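Local structure of fibronectin-binding protein BBK32 (Borrelia burgdorferi, 6N1L) at residues Q25-I30 with L135-L140; T75-I80 with E108-I113. The protein probably binds fibronectin and, through the helical domain described here, inhibits the classical complement pathway, consistent with binding of C1r. All coordinates share one frame; numbering follows the deposited sequence.

Both contacts belong to one helical bundle, and their centres lie about 11 Å apart. Contact 1 joins helix 9-44 to helix 122-147. Contact 2 joins helix 66-87 to helix 93-117 and is nested in the chain loop that contact 1 closes. The two meet through M136 and L140 of contact 1. M136 SD packs on I109 CG1 of contact 2 at 3.5 Å, and M136 CE lies 3.4 Å from E108 CG. On the helix 66-87 side, L140 CD2 touches I80 CD1 at 3.7 Å. T26 OG1 also packs on Y79 CE2. All four long helices therefore share one continuous core.

Contact 1 (Q25-I30 with L135-L140); sequences QTITKI and LMRDSL
R137 and T28 meet because the arginine chain bends late. Its CG is anti to the backbone N, and the chain stays extended until chi3 (62°), where it turns the guanidinium along the side of the T28 helix. T28 holds OG1 beside its own backbone N, anti to the carbonyl carbon. R137 NH1 donates to T28 OG1 at 3.0 Å. The bond is fairly straight, with an N-H...O angle of 156°, and OG1 lies near the guanidinium plane, at its edge. The same hydroxyl bonds to I24 O one turn back in helix 9-44, which fixes its rotation.

Deeper in, I27 carries the apolar half of the contact. Its CG1 arm is extended and sends CD1 between the side chains of the other helix. I27 CD1 lies 3.8 Å from L140 CD1 and 3.9 Å from M136 CG. I27 CD1 also rests 3.8 Å from the backbone N of R137. The other branch, I27 CG2, packs on R137 CB at 3.9 Å. With I133, which I27 also touches, M136, R137 and L140 form a four-residue hole, and I27 is the knob of a knobs-into-holes arrangement. The helix segments run nearly antiparallel, at 160°, with axes 9.8 Å apart.

The chemistry is divided by depth. I27, M136 and L140 are buried and apolar, while the partly exposed pair R137 and T28 forms a polar border. T28 OG1 receives from R137 NH1 and gives to I24 O, and the nearby positive charge would probably strengthen that second bond.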
loop_
_atom_site.group_PDB
_atom_site.type_symbol
_atom_site.label_atom_id
_atom_site.label_comp_id
_atom_site.label_asym_id
_atom_site.label_seq_id
_atom_site.Cartn_x
_atom_site.Cartn_y
_atom_site.Cartn_z
ATOM N N GLN A 25 1.090 6.778 3.504
ATOM C CA GLN A 25 2.468 6.461 3.878
ATOM C C GLN A 25 2.772 4.976 3.720
ATOM O O GLN A 25 3.879 4.603 3.305
ATOM C CB GLN A 25 2.729 6.893 5.327
ATOM C CG GLN A 25 2.606 8.386 5.584
ATOM C CD GLN A 25 3.707 9.198 4.926
ATOM O OE1 GLN A 25 3.695 9.426 3.711
ATOM N NE2 GLN A 25 4.673 9.637 5.728
ATOM N N THR A 26 1.825 4.111 4.104
ATOM C CA THR A 26 2.033 2.674 4.002
ATOM C C THR A 26 2.164 2.238 2.548
ATOM O O THR A 26 3.009 1.398 2.225
ATOM C CB THR A 26 0.899 1.923 4.694
ATOM O OG1 THR A 26 0.766 2.402 6.047
ATOM C CG2 THR A 26 1.150 0.431 4.702
ATOM N N ILE A 27 1.316 2.771 1.664
ATOM C CA ILE A 27 1.464 2.468 0.244
ATOM C C ILE A 27 2.841 2.888 -0.246
ATOM O O ILE A 27 3.503 2.151 -0.978
ATOM C CB ILE A 27 0.347 3.137 -0.574
ATOM C CG1 ILE A 27 -0.974 2.454 -0.232
ATOM C CG2 ILE A 27 0.676 3.014 -2.071
ATOM C CD1 ILE A 27 -2.220 3.091 -0.892
ATOM N N THR A 28 3.301 4.076 0.150
ATOM C CA THR A 28 4.615 4.520 -0.302
ATOM C C THR A 28 5.695 3.566 0.193
ATOM O O THR A 28 6.628 3.234 -0.550
ATOM C CB THR A 28 4.881 5.954 0.166
ATOM O OG1 THR A 28 3.857 6.826 -0.345
ATOM C CG2 THR A 28 6.224 6.451 -0.326
ATOM N N LYS A 29 5.547 3.067 1.425
ATOM C CA LYS A 29 6.493 2.091 1.965
ATOM C C LYS A 29 6.508 0.812 1.132
ATOM O O LYS A 29 7.583 0.272 0.824
ATOM C CB LYS A 29 6.138 1.781 3.418
ATOM C CG LYS A 29 7.087 0.806 4.102
ATOM C CD LYS A 29 6.534 0.413 5.467
ATOM C CE LYS A 29 7.466 -0.551 6.188
ATOM N NZ LYS A 29 6.872 -1.023 7.474
ATOM N N ILE A 30 5.323 0.322 0.742
ATOM C CA ILE A 30 5.246 -0.878 -0.081
ATOM C C ILE A 30 5.895 -0.629 -1.440
ATOM O O ILE A 30 6.642 -1.471 -1.949
ATOM C CB ILE A 30 3.788 -1.343 -0.244
ATOM C CG1 ILE A 30 3.195 -1.803 1.092
ATOM C CG2 ILE A 30 3.718 -2.500 -1.222
ATOM C CD1 ILE A 30 1.633 -1.927 1.073
ATOM N N LEU A 135 -2.490 3.722 -7.950
ATOM C CA LEU A 135 -3.757 4.403 -8.204
ATOM C C LEU A 135 -4.513 4.671 -6.904
ATOM O O LEU A 135 -5.129 5.736 -6.735
ATOM C CB LEU A 135 -4.596 3.565 -9.171
ATOM C CG LEU A 135 -4.038 3.559 -10.596
ATOM C CD1 LEU A 135 -4.651 2.482 -11.469
ATOM C CD2 LEU A 135 -4.216 4.948 -11.213
ATOM N N MET A 136 -4.498 3.699 -5.996
ATOM C CA MET A 136 -5.138 3.835 -4.696
ATOM C C MET A 136 -4.567 5.007 -3.902
ATOM O O MET A 136 -5.313 5.767 -3.274
ATOM C CB MET A 136 -4.978 2.523 -3.932
ATOM C CG MET A 136 -5.646 2.489 -2.575
ATOM S SD MET A 136 -5.389 0.876 -1.809
ATOM C CE MET A 136 -6.320 -0.171 -2.922
ATOM N N ARG A 137 -3.237 5.174 -3.908
ATOM C CA ARG A 137 -2.651 6.316 -3.212
ATOM C C ARG A 137 -3.181 7.630 -3.774
ATOM O O ARG A 137 -3.461 8.567 -3.019
ATOM C CB ARG A 137 -1.125 6.269 -3.319
ATOM C CG ARG A 137 -0.419 7.348 -2.523
ATOM C CD ARG A 137 1.111 7.136 -2.560
ATOM N NE ARG A 137 1.619 7.225 -3.925
ATOM C CZ ARG A 137 2.906 7.121 -4.262
ATOM N NH1 ARG A 137 3.833 6.918 -3.336
ATOM N NH2 ARG A 137 3.266 7.226 -5.531
ATOM N N ASP A 138 -3.319 7.714 -5.099
ATOM C CA ASP A 138 -3.883 8.914 -5.713
ATOM C C ASP A 138 -5.326 9.126 -5.273
ATOM O O ASP A 138 -5.720 10.248 -4.930
ATOM C CB ASP A 138 -3.797 8.812 -7.236
ATOM C CG ASP A 138 -2.375 9.013 -7.760
ATOM O OD1 ASP A 138 -1.499 9.440 -6.978
ATOM O OD2 ASP A 138 -2.151 8.741 -8.957
ATOM N N SER A 139 -6.122 8.053 -5.244
ATOM C CA SER A 139 -7.509 8.177 -4.791
ATOM C C SER A 139 -7.579 8.614 -3.335
ATOM O O SER A 139 -8.433 9.428 -2.963
ATOM C CB SER A 139 -8.263 6.856 -4.980
ATOM O OG SER A 139 -8.278 6.432 -6.330
ATOM N N LEU A 140 -6.695 8.080 -2.487
ATOM C CA LEU A 140 -6.654 8.522 -1.098
ATOM C C LEU A 140 -6.278 9.994 -0.985
ATOM O O LEU A 140 -6.756 10.687 -0.079
ATOM C CB LEU A 140 -5.668 7.665 -0.297
ATOM C CG LEU A 140 -6.086 6.201 -0.112
ATOM C CD1 LEU A 140 -4.940 5.401 0.510
ATOM C CD2 LEU A 140 -7.347 6.089 0.754
#

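Contact 2 (T75-I80 with E108-I113); sequences TLLNYI and EIKTLI
I113 N bonds to I109 O at 2.9 Å, a helix bond that holds two residues facing L77 one turn apart. The contact between the segments themselves is made of apolar side chains. I109 stands at its centre and uses both of its branches. I109 CG2 lies against L77, 3.8 Å from L77 CD1 and equally close to L77 CB. The CG1 arm is extended (chi2 173°) and carries CD1 past L77 toward L76 and I80. There I109 CD1 touches L76 CG at 3.7 Å, sitting almost evenly between the two methyls of that leucine. I80 CG1 closes on I109 CD1 at 3.6 Å.

L77 splits its two methyls. With its CG anti to the backbone N (chi1 -176°), CD1 is turned to I109, while L77 CD2 reaches I113 CD1 at 3.8 Å. The side chains of L77 and I113 meet at about a right angle. L77 also touches E106, and L77 CD1 brushes the aliphatic K110 CG at 4.2 Å. E106, I109, K110 and I113 thus surround L77 as a knob in a hole. The charged end of K110 turns to E106 in a salt bridge, which links two residues of that hole; K110 itself is exposed.

The segments are antiparallel, at 163°, with axes 10.2 Å apart. They belong to consecutive helices, 66-87 and 93-117, so this is the packing of a helical hairpin. F73, one turn before L77 in helix 66-87, also touches L112 and I113. Helix 9-44 covers one flank, where A23 touches L76 and I80. Helix 122-147 reaches both members of the hairpin, with L140 on I80 and I129 on L112.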
loop_
_atom_site.group_PDB
_atom_site.type_symbol
_atom_site.label_atom_id
_atom_site.label_comp_id
_atom_site.label_asym_id
_atom_site.label_seq_id
_atom_site.Cartn_x
_atom_site.Cartn_y
_atom_site.Cartn_z
ATOM N N THR A 75 -1.433 -3.697 7.593
ATOM C CA THR A 75 -1.369 -2.338 8.120
ATOM C C THR A 75 -2.207 -1.390 7.261
ATOM O O THR A 75 -2.997 -0.589 7.779
ATOM C CB THR A 75 0.079 -1.858 8.177
ATOM O OG1 THR A 75 0.828 -2.651 9.115
ATOM C CG2 THR A 75 0.147 -0.398 8.573
ATOM N N LEU A 76 -2.059 -1.495 5.937
ATOM C CA LEU A 76 -2.846 -0.658 5.026
ATOM C C LEU A 76 -4.346 -0.899 5.201
ATOM O O LEU A 76 -5.126 0.055 5.316
ATOM C CB LEU A 76 -2.416 -0.924 3.582
ATOM C CG LEU A 76 -3.241 -0.273 2.463
ATOM C CD1 LEU A 76 -3.258 1.242 2.603
ATOM C CD2 LEU A 76 -2.626 -0.660 1.124
ATOM N N LEU A 77 -4.773 -2.164 5.187
ATOM C CA LEU A 77 -6.184 -2.482 5.374
ATOM C C LEU A 77 -6.707 -1.914 6.689
ATOM O O LEU A 77 -7.779 -1.288 6.736
ATOM C CB LEU A 77 -6.393 -3.994 5.324
ATOM C CG LEU A 77 -7.828 -4.511 5.402
ATOM C CD1 LEU A 77 -8.725 -3.867 4.319
ATOM C CD2 LEU A 77 -7.872 -6.036 5.329
ATOM N N ASN A 78 -5.960 -2.125 7.773
ATOM C CA ASN A 78 -6.427 -1.657 9.076
ATOM C C ASN A 78 -6.622 -0.146 9.095
ATOM O O ASN A 78 -7.623 0.344 9.633
ATOM C CB ASN A 78 -5.454 -2.093 10.173
ATOM C CG ASN A 78 -5.520 -3.583 10.449
ATOM O OD1 ASN A 78 -6.461 -4.258 10.039
ATOM N ND2 ASN A 78 -4.518 -4.104 11.169
ATOM N N TYR A 79 -5.685 0.615 8.515
ATOM C CA TYR A 79 -5.850 2.063 8.475
ATOM C C TYR A 79 -7.118 2.444 7.712
ATOM O O TYR A 79 -7.863 3.339 8.137
ATOM C CB TYR A 79 -4.628 2.728 7.839
ATOM C CG TYR A 79 -3.445 2.918 8.776
ATOM C CD1 TYR A 79 -3.623 3.423 10.064
ATOM C CD2 TYR A 79 -2.152 2.594 8.374
ATOM C CE1 TYR A 79 -2.542 3.600 10.922
ATOM C CE2 TYR A 79 -1.072 2.764 9.219
ATOM C CZ TYR A 79 -1.269 3.269 10.490
ATOM O OH TYR A 79 -0.190 3.439 11.325
ATOM N N ILE A 80 -7.389 1.774 6.589
ATOM C CA ILE A 80 -8.583 2.106 5.810
ATOM C C ILE A 80 -9.847 1.646 6.533
ATOM O O ILE A 80 -10.887 2.316 6.479
ATOM C CB ILE A 80 -8.490 1.504 4.392
ATOM C CG1 ILE A 80 -7.334 2.152 3.625
ATOM C CG2 ILE A 80 -9.807 1.682 3.612
ATOM C CD1 ILE A 80 -7.408 3.653 3.583
ATOM N N GLU A 108 -11.111 -3.006 -2.575
ATOM C CA GLU A 108 -9.972 -3.250 -3.461
ATOM C C GLU A 108 -8.785 -3.819 -2.696
ATOM O O GLU A 108 -8.097 -4.723 -3.189
ATOM C CB GLU A 108 -9.574 -1.957 -4.185
ATOM C CG GLU A 108 -8.275 -2.041 -5.041
ATOM C CD GLU A 108 -8.414 -2.851 -6.328
ATOM O OE1 GLU A 108 -9.560 -3.181 -6.700
ATOM O OE2 GLU A 108 -7.373 -3.149 -6.975
ATOM N N ILE A 109 -8.523 -3.308 -1.486
ATOM C CA ILE A 109 -7.398 -3.823 -0.696
ATOM C C ILE A 109 -7.588 -5.306 -0.415
ATOM O O ILE A 109 -6.637 -6.100 -0.488
ATOM C CB ILE A 109 -7.232 -3.014 0.611
ATOM C CG1 ILE A 109 -6.815 -1.588 0.292
ATOM C CG2 ILE A 109 -6.157 -3.635 1.512
ATOM C CD1 ILE A 109 -6.796 -0.674 1.480
ATOM N N LYS A 110 -8.828 -5.712 -0.127
ATOM C CA LYS A 110 -9.081 -7.124 0.124
ATOM C C LYS A 110 -8.809 -7.957 -1.120
ATOM O O LYS A 110 -8.269 -9.066 -1.025
ATOM C CB LYS A 110 -10.511 -7.318 0.623
ATOM C CG LYS A 110 -10.694 -6.841 2.066
ATOM C CD LYS A 110 -12.135 -7.010 2.526
ATOM C CE LYS A 110 -12.377 -6.230 3.809
ATOM N NZ LYS A 110 -13.803 -5.806 3.933
ATOM N N THR A 111 -9.140 -7.423 -2.298
ATOM C CA THR A 111 -8.860 -8.126 -3.548
ATOM C C THR A 111 -7.360 -8.281 -3.773
ATOM O O THR A 111 -6.892 -9.335 -4.225
ATOM C CB THR A 111 -9.500 -7.383 -4.719
ATOM O OG1 THR A 111 -10.921 -7.370 -4.550
ATOM C CG2 THR A 111 -9.178 -8.067 -6.041
ATOM N N LEU A 112 -6.589 -7.242 -3.454
ATOM C CA LEU A 112 -5.135 -7.319 -3.595
ATOM C C LEU A 112 -4.527 -8.318 -2.620
ATOM O O LEU A 112 -3.578 -9.030 -2.966
ATOM C CB LEU A 112 -4.523 -5.932 -3.390
ATOM C CG LEU A 112 -4.979 -4.845 -4.369
ATOM C CD1 LEU A 112 -4.249 -3.530 -4.064
ATOM C CD2 LEU A 112 -4.731 -5.273 -5.812
ATOM N N ILE A 113 -5.033 -8.368 -1.383
ATOM C CA ILE A 113 -4.504 -9.320 -0.413
ATOM C C ILE A 113 -4.763 -10.743 -0.886
ATOM O O ILE A 113 -3.935 -11.642 -0.688
ATOM C CB ILE A 113 -5.117 -9.053 0.976
ATOM C CG1 ILE A 113 -4.514 -7.778 1.562
ATOM C CG2 ILE A 113 -4.905 -10.243 1.914
ATOM C CD1 ILE A 113 -5.266 -7.213 2.768
#